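Local coordinates for protein invasin ipaB (Shigella flexneri, PDB 3U0C) that helps form the pore that a type III secretion system sets in host membranes to pass effectors, this chain being an N-terminal coiled-coil piece, at residues L56-G59 and N60-I64; N134-Q137 and T138-E142; Q63-E67 and K68-A72. All coordinates share one frame; numbering follows the deposited sequence.

In the fold
All three contacts are local and lie near the surface, but at two distant ends of an elongated helical chain. Interactions 1 and 3 are neighbours, centres about 8 Å apart: interaction 1 lies along two successive turns of helix 50-65, and interaction 3 is the bend that leads from that helix into helix 71-141. Interaction 2, with its centre about 100 Å from that of interaction 1, covers the last turns of helix 71-141 and the residue after it. Interaction 1 combines regular backbone bonds with leucine and isoleucine contacts. Interaction 2, the one with a buried residue, adds hydroxyl bonds. Interaction 3 gives up helical regularity for a glycine, a tight turn and a water.

Interaction 1: residues L56-G59 and N60-I64; sequences LLIG and NLIQI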
loop_
_atom_site.group_PDB
_atom_site.type_symbol
_atom_site.label_atom_id
_atom_site.label_comp_id
_atom_site.label_asym_id
_atom_site.label_seq_id
_atom_site.Cartn_x
_atom_site.Cartn_y
_atom_site.Cartn_z
ATOM N N LEU A 56 1.395 -15.003 -45.783
ATOM C CA LEU A 56 1.440 -15.996 -46.831
ATOM C C LEU A 56 0.175 -15.915 -47.664
ATOM O O LEU A 56 0.221 -15.997 -48.892
ATOM C CB LEU A 56 1.608 -17.391 -46.242
ATOM C CG LEU A 56 2.971 -17.580 -45.569
ATOM C CD1 LEU A 56 2.994 -18.841 -44.714
ATOM C CD2 LEU A 56 4.104 -17.586 -46.606
ATOM N N LEU A 57 -0.952 -15.735 -46.992
ATOM C CA LEU A 57 -2.238 -15.694 -47.671
ATOM C C LEU A 57 -2.339 -14.533 -48.653
ATOM O O LEU A 57 -2.660 -14.722 -49.828
ATOM C CB LEU A 57 -3.376 -15.629 -46.655
ATOM C CG LEU A 57 -4.779 -15.458 -47.228
ATOM C CD1 LEU A 57 -5.034 -16.470 -48.331
ATOM C CD2 LEU A 57 -5.809 -15.600 -46.106
ATOM N N ILE A 58 -2.065 -13.330 -48.170
ATOM C CA ILE A 58 -2.168 -12.169 -49.023
ATOM C C ILE A 58 -1.116 -12.241 -50.142
ATOM O O ILE A 58 -1.383 -11.850 -51.276
ATOM C CB ILE A 58 -2.068 -10.859 -48.240
ATOM C CG1 ILE A 58 -2.468 -9.688 -49.137
ATOM C CG2 ILE A 58 -0.662 -10.678 -47.664
ATOM C CD1 ILE A 58 -3.789 -9.877 -49.852
ATOM N N GLY A 59 0.064 -12.761 -49.808
ATOM C CA GLY A 59 1.098 -13.012 -50.792
ATOM C C GLY A 59 0.573 -13.911 -51.895
ATOM O O GLY A 59 0.693 -13.592 -53.075
ATOM N N ASN A 60 -0.032 -15.026 -51.501
ATOM C CA ASN A 60 -0.619 -15.983 -52.429
ATOM C C ASN A 60 -1.718 -15.371 -53.299
ATOM O O ASN A 60 -1.730 -15.555 -54.518
ATOM C CB ASN A 60 -1.173 -17.186 -51.658
ATOM C CG ASN A 60 -1.275 -18.441 -52.514
ATOM O OD1 ASN A 60 -1.599 -18.377 -53.704
ATOM N ND2 ASN A 60 -0.980 -19.591 -51.914
ATOM N N LEU A 61 -2.646 -14.654 -52.672
ATOM C CA LEU A 61 -3.729 -14.006 -53.397
ATOM C C LEU A 61 -3.165 -13.028 -54.430
ATOM O O LEU A 61 -3.598 -13.006 -55.571
ATOM C CB LEU A 61 -4.708 -13.294 -52.444
ATOM C CG LEU A 61 -5.567 -14.142 -51.490
ATOM C CD1 LEU A 61 -6.392 -13.292 -50.529
ATOM C CD2 LEU A 61 -6.482 -15.079 -52.243
ATOM N N ILE A 62 -2.193 -12.225 -54.015
ATOM C CA ILE A 62 -1.576 -11.242 -54.898
ATOM C C ILE A 62 -0.910 -11.893 -56.125
ATOM O O ILE A 62 -0.979 -11.362 -57.238
ATOM C CB ILE A 62 -0.560 -10.380 -54.132
ATOM C CG1 ILE A 62 -1.287 -9.373 -53.227
ATOM C CG2 ILE A 62 0.383 -9.675 -55.084
ATOM C CD1 ILE A 62 -0.379 -8.332 -52.615
ATOM N N GLN A 63 -0.272 -13.038 -55.902
ATOM C CA GLN A 63 0.358 -13.834 -56.953
ATOM C C GLN A 63 -0.536 -14.025 -58.160
ATOM O O GLN A 63 -0.120 -13.806 -59.298
ATOM C CB GLN A 63 0.700 -15.209 -56.403
ATOM C CG GLN A 63 1.283 -16.170 -57.399
ATOM C CD GLN A 63 2.044 -17.275 -56.710
ATOM O OE1 GLN A 63 1.451 -18.146 -56.062
ATOM N NE2 GLN A 63 3.379 -17.226 -56.803
ATOM N N ILE A 64 -1.763 -14.465 -57.911
ATOM C CA ILE A 64 -2.691 -14.748 -58.996
ATOM C C ILE A 64 -3.564 -13.552 -59.389
ATOM O O ILE A 64 -3.851 -13.342 -60.582
ATOM C CB ILE A 64 -3.576 -15.952 -58.660
ATOM C CG1 ILE A 64 -2.698 -17.143 -58.266
ATOM C CG2 ILE A 64 -4.505 -16.284 -59.834
ATOM C CD1 ILE A 64 -3.278 -18.487 -58.630
#
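The flat groups that meet between Leu56-Gly59 and Asn60-Ile64 are peptide units, approached at their carbonyl oxygens by the next turn of helix. Ile58 O illustrates the pattern. It accepts the N-H of Ile62, with 2.9 Å between Ile62 N and Ile58 O and the donor tilted 26° from the carbonyl plane, and it also has an aliphatic carbon close by, Ile62 CG1 at 3.2 Å from Ile58 O. Leu61 N, by contrast, comes almost in line with the C=O of Leu57. With Asn60 N to Leu56 O and Gln63 N to Gly59 O, these bonds complete an unbroken i to i+4 ladder.

Apolar branches add a second layer of contact. Leu57 holds its CG anti to the backbone N (chi1 175°), and its CD1 reaches forward along the helix to touch Leu61 CG at 4.0 Å; the two leucine side chains meet at a slant. Leu61 meets Ile58 as well, through a looser approach of Ile58 CD1 to Leu61 CD1 at 4.3 Å. The same Ile58 methyl comes within 4.2 Å of Ile62 CG1, so it has a partner three residues on and another four residues on.

The isoleucine side of this surface rests on the start of helix 71-141, Ile58 on Leu73 and Ile77 and Ile62 on Thr74, while Leu61 packs on Leu70 in the connection between the helices.

Interaction 2: residues N134-Q137 and T138-E142; sequences NQIQ and TRLSE
Four i to i+4 backbone hydrogen bonds tie Asn134-Gln137 to Thr138-Ser141, and they show how a long helix runs to its end. Thr138 N to Asn134 O, at 2.8 Å and 173°, is almost straight, and Arg139 N to Gln135 O follows it. The next two are more bent: Leu140 N to Ile136 O closes at 142°, and Ser141 N to Gln137 O is similar. Leu140 N also makes a weak bond to Gln137 O, an i to i+3 contact of the kind found where a helix tightens, and beyond Ser141 the chain leaves the helix.

Hydroxyl groups supply a second kind of bond, each turned back onto a carbonyl of the helix. Thr138 OG1 lies beside its own backbone N and makes a weak bond to Asn134 O at 3.3 Å, so that oxygen receives two donors from one residue. Ser141 makes the shorter one: its OG stands between its own N and carbonyl carbon (chi1 78°), which brings it within 2.7 Å of Thr138 O.

Apolar contact is confined to one pair. Ile136 and Leu140 lie alongside each other, pointing the same way, with Ile136 CG1 and Leu140 CD1 4.2 Å apart. Leu140 CD1 also rests 3.7 Å from Ile136 O, so the leucine flanks the very carbonyl that its own N-H uses.

Both side chains face helix 150-197, the returning arm of the coiled coil. Ile136 packs on Glu156, and Leu140 on Leu153, Ser154 and Glu157. Gln137 NE2 donates to Glu157 OE2, placing a polar link between the two helices beside this apolar pair.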
loop_
_atom_site.group_PDB
_atom_site.type_symbol
_atom_site.label_atom_id
_atom_site.label_comp_id
_atom_site.label_asym_id
_atom_site.label_seq_id
_atom_site.Cartn_x
_atom_site.Cartn_y
_atom_site.Cartn_z
ATOM N N ASN A 134 -2.846 6.329 38.561
ATOM C CA ASN A 134 -4.051 6.502 39.372
ATOM C C ASN A 134 -3.925 5.781 40.709
ATOM O O ASN A 134 -4.282 6.312 41.759
ATOM C CB ASN A 134 -5.313 6.076 38.630
ATOM C CG ASN A 134 -5.622 6.979 37.440
ATOM O OD1 ASN A 134 -4.716 7.602 36.866
ATOM N ND2 ASN A 134 -6.906 7.065 37.067
ATOM N N GLN A 135 -3.398 4.568 40.644
ATOM C CA GLN A 135 -3.101 3.791 41.823
ATOM C C GLN A 135 -2.266 4.615 42.771
ATOM O O GLN A 135 -2.641 4.807 43.929
ATOM C CB GLN A 135 -2.312 2.552 41.433
ATOM C CG GLN A 135 -3.094 1.555 40.604
ATOM C CD GLN A 135 -2.213 0.406 40.209
ATOM O OE1 GLN A 135 -0.971 0.558 40.137
ATOM N NE2 GLN A 135 -2.825 -0.751 39.935
ATOM N N ILE A 136 -1.133 5.101 42.281
ATOM C CA ILE A 136 -0.227 5.860 43.119
ATOM C C ILE A 136 -0.879 7.157 43.594
ATOM O O ILE A 136 -0.704 7.559 44.748
ATOM C CB ILE A 136 1.089 6.159 42.405
ATOM C CG1 ILE A 136 2.103 6.716 43.382
ATOM C CG2 ILE A 136 0.873 7.171 41.301
ATOM C CD1 ILE A 136 3.457 6.869 42.797
ATOM N N GLN A 137 -1.658 7.791 42.719
ATOM C CA GLN A 137 -2.307 9.049 43.071
ATOM C C GLN A 137 -3.287 8.837 44.219
ATOM O O GLN A 137 -3.293 9.607 45.178
ATOM C CB GLN A 137 -2.980 9.714 41.860
ATOM C CG GLN A 137 -1.998 10.542 41.022
ATOM C CD GLN A 137 -2.606 11.192 39.769
ATOM O OE1 GLN A 137 -3.761 10.945 39.407
ATOM N NE2 GLN A 137 -1.809 12.025 39.095
ATOM N N THR A 138 -4.091 7.778 44.129
ATOM C CA THR A 138 -4.970 7.400 45.226
ATOM C C THR A 138 -4.163 7.153 46.498
ATOM O O THR A 138 -4.515 7.637 47.581
ATOM C CB THR A 138 -5.743 6.108 44.930
ATOM O OG1 THR A 138 -6.770 6.349 43.956
ATOM C CG2 THR A 138 -6.365 5.596 46.209
ATOM N N ARG A 139 -3.085 6.386 46.370
ATOM C CA ARG A 139 -2.225 6.076 47.514
ATOM C C ARG A 139 -1.609 7.327 48.145
ATOM O O ARG A 139 -1.433 7.395 49.358
ATOM C CB ARG A 139 -1.115 5.112 47.092
ATOM C CG ARG A 139 -0.180 4.709 48.220
ATOM C CD ARG A 139 0.879 3.696 47.817
ATOM N NE ARG A 139 1.736 3.324 48.939
ATOM C CZ ARG A 139 2.609 2.328 48.911
ATOM N NH1 ARG A 139 2.750 1.596 47.813
ATOM N NH2 ARG A 139 3.348 2.059 49.980
ATOM N N LEU A 140 -1.297 8.323 47.324
ATOM C CA LEU A 140 -0.701 9.563 47.809
ATOM C C LEU A 140 -1.721 10.442 48.507
ATOM O O LEU A 140 -1.368 11.190 49.414
ATOM C CB LEU A 140 -0.077 10.366 46.668
ATOM C CG LEU A 140 1.319 10.015 46.148
ATOM C CD1 LEU A 140 1.481 10.591 44.748
ATOM C CD2 LEU A 140 2.421 10.514 47.075
ATOM N N SER A 141 -2.974 10.385 48.070
ATOM C CA SER A 141 -3.999 11.196 48.708
ATOM C C SER A 141 -4.192 10.748 50.148
ATOM O O SER A 141 -4.316 11.569 51.055
ATOM C CB SER A 141 -5.326 11.071 47.978
ATOM O OG SER A 141 -5.955 9.852 48.312
ATOM N N GLU A 142 -4.223 9.433 50.344
ATOM C CA GLU A 142 -4.564 8.859 51.642
ATOM C C GLU A 142 -3.341 8.883 52.555
ATOM O O GLU A 142 -3.384 8.431 53.706
ATOM C CB GLU A 142 -5.112 7.444 51.470
ATOM C CG GLU A 142 -6.328 7.378 50.527
ATOM C CD GLU A 142 -6.689 5.952 50.164
ATOM O OE1 GLU A 142 -5.854 5.050 50.441
ATOM O OE2 GLU A 142 -7.796 5.729 49.613
#

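Interaction 3: residues Q63-E67 and K68-A72; sequences QILGE and KSLTA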
loop_
_atom_site.group_PDB
_atom_site.type_symbol
_atom_site.label_atom_id
_atom_site.label_comp_id
_atom_site.label_asym_id
_atom_site.label_seq_id
_atom_site.Cartn_x
_atom_site.Cartn_y
_atom_site.Cartn_z
ATOM N N GLN A 63 -0.272 -13.038 -55.902
ATOM C CA GLN A 63 0.358 -13.834 -56.953
ATOM C C GLN A 63 -0.536 -14.025 -58.160
ATOM O O GLN A 63 -0.120 -13.806 -59.298
ATOM C CB GLN A 63 0.700 -15.209 -56.403
ATOM C CG GLN A 63 1.283 -16.170 -57.399
ATOM C CD GLN A 63 2.044 -17.275 -56.710
ATOM O OE1 GLN A 63 1.451 -18.146 -56.062
ATOM N NE2 GLN A 63 3.379 -17.226 -56.803
ATOM N N ILE A 64 -1.763 -14.465 -57.911
ATOM C CA ILE A 64 -2.691 -14.748 -58.996
ATOM C C ILE A 64 -3.564 -13.552 -59.389
ATOM O O ILE A 64 -3.851 -13.342 -60.582
ATOM C CB ILE A 64 -3.576 -15.952 -58.660
ATOM C CG1 ILE A 64 -2.698 -17.143 -58.266
ATOM C CG2 ILE A 64 -4.505 -16.284 -59.834
ATOM C CD1 ILE A 64 -3.278 -18.487 -58.630
ATOM N N LEU A 65 -3.951 -12.762 -58.391
ATOM C CA LEU A 65 -4.978 -11.742 -58.549
ATOM C C LEU A 65 -4.428 -10.354 -58.851
ATOM O O LEU A 65 -5.160 -9.488 -59.320
ATOM C CB LEU A 65 -5.874 -11.693 -57.301
ATOM C CG LEU A 65 -6.749 -12.929 -57.069
ATOM C CD1 LEU A 65 -7.705 -12.704 -55.901
ATOM C CD2 LEU A 65 -7.522 -13.327 -58.355
ATOM N N GLY A 66 -3.140 -10.154 -58.588
ATOM C CA GLY A 66 -2.496 -8.865 -58.768
ATOM C C GLY A 66 -2.682 -7.981 -57.546
ATOM O O GLY A 66 -3.715 -8.054 -56.888
ATOM N N GLU A 67 -1.684 -7.147 -57.253
ATOM C CA GLU A 67 -1.710 -6.262 -56.082
ATOM C C GLU A 67 -2.611 -5.035 -56.234
ATOM O O GLU A 67 -3.092 -4.496 -55.233
ATOM C CB GLU A 67 -0.300 -5.805 -55.711
ATOM C CG GLU A 67 0.250 -4.672 -56.554
ATOM C CD GLU A 67 1.625 -4.235 -56.067
ATOM O OE1 GLU A 67 2.109 -4.833 -55.074
ATOM O OE2 GLU A 67 2.214 -3.296 -56.656
ATOM N N LYS A 68 -2.831 -4.591 -57.478
ATOM C CA LYS A 68 -3.655 -3.414 -57.742
ATOM C C LYS A 68 -5.078 -3.625 -57.249
ATOM O O LYS A 68 -5.670 -2.750 -56.606
ATOM C CB LYS A 68 -3.698 -3.091 -59.243
ATOM C CG LYS A 68 -2.411 -2.533 -59.825
ATOM C CD LYS A 68 -2.687 -1.930 -61.205
ATOM C CE LYS A 68 -1.536 -1.067 -61.656
ATOM N NZ LYS A 68 -1.311 0.060 -60.710
ATOM N N SER A 69 -5.635 -4.792 -57.547
ATOM C CA SER A 69 -7.018 -5.066 -57.179
ATOM C C SER A 69 -7.177 -5.350 -55.679
ATOM O O SER A 69 -8.294 -5.455 -55.178
ATOM C CB SER A 69 -7.578 -6.223 -58.010
ATOM O OG SER A 69 -6.625 -7.257 -58.129
ATOM N N LEU A 70 -6.061 -5.463 -54.968
ATOM C CA LEU A 70 -6.091 -5.881 -53.568
ATOM C C LEU A 70 -5.423 -4.873 -52.647
ATOM O O LEU A 70 -5.174 -5.153 -51.474
ATOM C CB LEU A 70 -5.405 -7.238 -53.411
ATOM C CG LEU A 70 -6.176 -8.424 -53.981
ATOM C CD1 LEU A 70 -5.320 -9.669 -53.960
ATOM C CD2 LEU A 70 -7.455 -8.602 -53.183
ATOM N N THR A 71 -5.140 -3.698 -53.183
ATOM C CA THR A 71 -4.458 -2.661 -52.435
ATOM C C THR A 71 -5.159 -2.359 -51.097
ATOM O O THR A 71 -4.511 -2.125 -50.076
ATOM C CB THR A 71 -4.331 -1.391 -53.289
ATOM O OG1 THR A 71 -5.546 -1.190 -54.022
ATOM C CG2 THR A 71 -3.193 -1.541 -54.312
ATOM N N ALA A 72 -6.485 -2.373 -51.120
ATOM C CA ALA A 72 -7.295 -2.005 -49.967
ATOM C C ALA A 72 -7.150 -3.036 -48.866
ATOM O O ALA A 72 -6.985 -2.703 -47.689
ATOM C CB ALA A 72 -8.740 -1.913 -50.369
HETATM O O HOH W 1 -4.388 -6.284 -59.937
#
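Lys68 follows Glu67 directly and opens the turn, and its main part in the contact is through the backbone. Its side chain leaves the bend: its amine NZ is 6.3 Å from Glu67 OE2, too far for the opposite charges to be in contact. Its carbonyl, by contrast, is used, since Thr71 OG1 donates to Lys68 O at 3.0 Å.

Ser69 brings its hydroxyl back to the end of the preceding helix. With OG set between its own N and carbonyl carbon (chi1 42°), the oxygen stands 2.9 Å from Leu65 O and somewhat farther from Gly66 O. The Ser69 amide points to a water, which accepts from Ser69 N at 3.1 Å and donates weakly to Leu65 O, bridging the two sides of the bend.

Leu70, at the N-cap position of helix 71-141, closes the turn. Leu70 N bonds to Glu67 O at 3.1 Å, coming from above the carbonyl plane, 70° out of it. Its CB points toward Gln63-Glu67, and Leu70 CD1 touches Leu65 CB at 3.9 Å and passes 3.7 Å from Gly66 O. Beyond this bend the leucine also packs on Leu61 and Ile62, while its carbonyl accepts from Thr74 OG1.

Thr71 begins the new helix and lays its methyl CG2 3.1 Å from Glu67 O.

Taken together this is the connection of a helical hairpin. Gly66 ends helix 50-65 with a positive phi of 85°, at backbone angles where a CB would collide with the carbonyl O of Leu65. The chain then passes through a type I beta turn, Glu67-Leu70, closed by the Leu70 N to Glu67 O bond, and helix 71-141 runs back antiparallel to the first.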